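Local coordinates for gala protein type 1, 3 or 4 (Legionella pneumophila subsp. pneumophila, PDB 4XA9), which is a leucine-rich-repeat protein of the Gala type that may bind small GTPases and act as a GTPase activator, at residues 21-26 against 49-54. Residues are numbered along the deposited sequence; the frame is centred on the assembly and turned at random. Where two conformers were deposited one is given.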
loop_
_atom_site.group_PDB
_atom_site.type_symbol
_atom_site.label_atom_id
_atom_site.label_comp_id
_atom_site.label_asym_id
_atom_site.label_seq_id
_atom_site.Cartn_x
_atom_site.Cartn_y
_atom_site.Cartn_z
ATOM N N SER A 21 13.196 12.488 -10.716
ATOM C CA SER A 21 12.268 12.197 -9.629
ATOM C C SER A 21 11.895 13.454 -8.862
ATOM O O SER A 21 12.765 14.148 -8.326
ATOM C CB SER A 21 12.865 11.162 -8.673
ATOM O OG SER A 21 13.164 9.961 -9.366
ATOM N N LEU A 22 10.593 13.730 -8.812
ATOM C CA LEU A 22 10.064 14.963 -8.232
ATOM C C LEU A 22 8.862 14.668 -7.331
ATOM O O LEU A 22 7.869 15.391 -7.337
ATOM C CB LEU A 22 9.669 15.942 -9.335
ATOM C CG LEU A 22 10.756 16.420 -10.307
ATOM C CD1 LEU A 22 10.121 17.115 -11.505
ATOM C CD2 LEU A 22 11.740 17.364 -9.602
ATOM N N SER A 23 8.957 13.594 -6.561
ATOM C CA SER A 23 7.859 13.207 -5.682
ATOM C C SER A 23 7.819 14.072 -4.425
ATOM O O SER A 23 8.839 14.599 -3.984
ATOM C CB SER A 23 7.962 11.727 -5.299
ATOM O OG SER A 23 9.123 11.483 -4.530
ATOM N N PHE A 24 6.618 14.232 -3.875
ATOM C CA PHE A 24 6.394 14.967 -2.623
ATOM C C PHE A 24 6.869 16.424 -2.649
ATOM O O PHE A 24 7.460 16.905 -1.679
ATOM C CB PHE A 24 7.068 14.243 -1.440
ATOM C CG PHE A 24 6.429 12.924 -1.080
ATOM C CD1 PHE A 24 5.287 12.883 -0.295
ATOM C CD2 PHE A 24 6.985 11.726 -1.500
ATOM C CE1 PHE A 24 4.695 11.670 0.043
ATOM C CE2 PHE A 24 6.397 10.510 -1.163
ATOM C CZ PHE A 24 5.254 10.487 -0.390
ATOM N N LEU A 25 6.589 17.135 -3.738
ATOM C CA LEU A 25 7.000 18.531 -3.851
ATOM C C LEU A 25 5.793 19.461 -3.961
ATOM O O LEU A 25 5.949 20.653 -4.205
ATOM C CB LEU A 25 7.926 18.727 -5.062
ATOM C CG LEU A 25 9.301 18.061 -4.977
ATOM C CD1 LEU A 25 10.114 18.317 -6.240
ATOM C CD2 LEU A 25 10.056 18.556 -3.750
ATOM N N ASN A 26 4.598 18.910 -3.763
ATOM C CA ASN A 26 3.349 19.661 -3.916
ATOM C C ASN A 26 3.263 20.402 -5.255
ATOM O O ASN A 26 2.765 21.522 -5.323
ATOM C CB ASN A 26 3.173 20.654 -2.761
ATOM C CG ASN A 26 2.954 19.960 -1.426
ATOM O OD1 ASN A 26 1.867 19.458 -1.149
ATOM N ND2 ASN A 26 3.987 19.931 -0.597
ATOM N N ASP A 49 9.281 10.409 -12.484
ATOM C CA ASP A 49 8.450 10.170 -11.307
ATOM C C ASP A 49 7.847 11.482 -10.774
ATOM O O ASP A 49 8.545 12.324 -10.209
ATOM C CB ASP A 49 9.273 9.452 -10.233
ATOM C CG ASP A 49 8.489 9.180 -8.952
ATOM O OD1 ASP A 49 7.258 9.411 -8.911
ATOM O OD2 ASP A 49 9.116 8.684 -7.992
ATOM N N LEU A 50 6.541 11.637 -10.974
ATOM C CA LEU A 50 5.805 12.804 -10.492
ATOM C C LEU A 50 4.852 12.439 -9.360
ATOM O O LEU A 50 3.899 13.164 -9.089
ATOM C CB LEU A 50 5.009 13.451 -11.626
ATOM C CG LEU A 50 5.793 14.021 -12.801
ATOM C CD1 LEU A 50 4.839 14.617 -13.824
ATOM C CD2 LEU A 50 6.780 15.069 -12.318
ATOM N N SER A 51 5.106 11.313 -8.704
ATOM C CA SER A 51 4.156 10.777 -7.731
ATOM C C SER A 51 4.038 11.655 -6.492
ATOM O O SER A 51 4.956 12.392 -6.167
ATOM C CB SER A 51 4.552 9.359 -7.320
ATOM O OG SER A 51 5.801 9.360 -6.651
ATOM N N HIS A 52 2.894 11.578 -5.818
ATOM C CA HIS A 52 2.674 12.296 -4.566
ATOM C C HIS A 52 2.808 13.814 -4.749
ATOM O O HIS A 52 3.613 14.471 -4.092
ATOM C CB HIS A 52 3.639 11.805 -3.483
ATOM C CG HIS A 52 3.494 10.347 -3.155
ATOM N ND1 HIS A 52 2.529 9.869 -2.294
ATOM C CD2 HIS A 52 4.215 9.266 -3.545
ATOM C CE1 HIS A 52 2.650 8.558 -2.181
ATOM N NE2 HIS A 52 3.668 8.167 -2.925
ATOM N N ASN A 53 2.008 14.357 -5.658
ATOM C CA ASN A 53 1.939 15.792 -5.861
ATOM C C ASN A 53 0.480 16.196 -5.981
ATOM O O ASN A 53 -0.400 15.436 -5.567
ATOM C CB ASN A 53 2.752 16.199 -7.088
ATOM C CG ASN A 53 4.240 16.220 -6.808
ATOM O OD1 ASN A 53 4.696 16.935 -5.915
ATOM N ND2 ASN A 53 5.004 15.421 -7.550
ATOM N N ASP A 54 0.212 17.371 -6.547
ATOM C CA ASP A 54 -1.152 17.895 -6.607
ATOM C C ASP A 54 -1.595 18.157 -8.034
ATOM O O ASP A 54 -2.334 19.101 -8.305
ATOM C CB ASP A 54 -1.265 19.185 -5.793
ATOM C CG ASP A 54 -0.908 18.990 -4.335
ATOM O OD1 ASP A 54 -1.275 17.940 -3.769
ATOM O OD2 ASP A 54 -0.250 19.884 -3.759
HETATM O O HOH W 1 11.604 7.696 -8.164
HETATM O O HOH W 2 3.157 16.543 -2.530
HETATM O O HOH W 3 -0.400 22.298 -4.052
#
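Asn53 OD1 takes the backbone N-H of Leu25 at 2.9 Å and, just after the 21-26 segment, that of Leu27, while the other end of the same amide ties the loops together. In this leucine-rich-repeat fold, the Asn side chain after one strand bridges back to the backbone of the preceding coil. From Asn53 ND2 one N-H runs almost straight (172°) to Leu22 O, 2.9 Å away and in the amide plane; the second returns to Leu50 O of its own loop, approaching from above that carbonyl plane. With both ends engaged, rotation of the amide is fixed. Upstream, where strands 19-21 and 47-49 run parallel, Leu22 N reaches Asp49 O at 2.9 Å. Asp49 itself forms an Asx turn: its OD1 receives Ser51 N on the anti side, tilted out of the carboxylate plane, and Ser51 OG on the syn side, and a water links OD2 to Ser21 OG, which also bonds to Gln19. Leu22 CD1 and Leu50 CD2 meet at 4.0 Å beside Leu35 of helix 32-41. A chain of another protein packs against Phe24 and His52, and one of its basic side chains forms a salt bridge with Asp54. The Phe24 and His52 rings form an offset stack with planes 11° apart. His52 CG stands anti to its carbonyl carbon (chi1 -61°), which turns the imidazole alongside the Phe24 ring; His52 CB lies over that ring's centre, 3.5 Å from the centroid, a CH-pi contact.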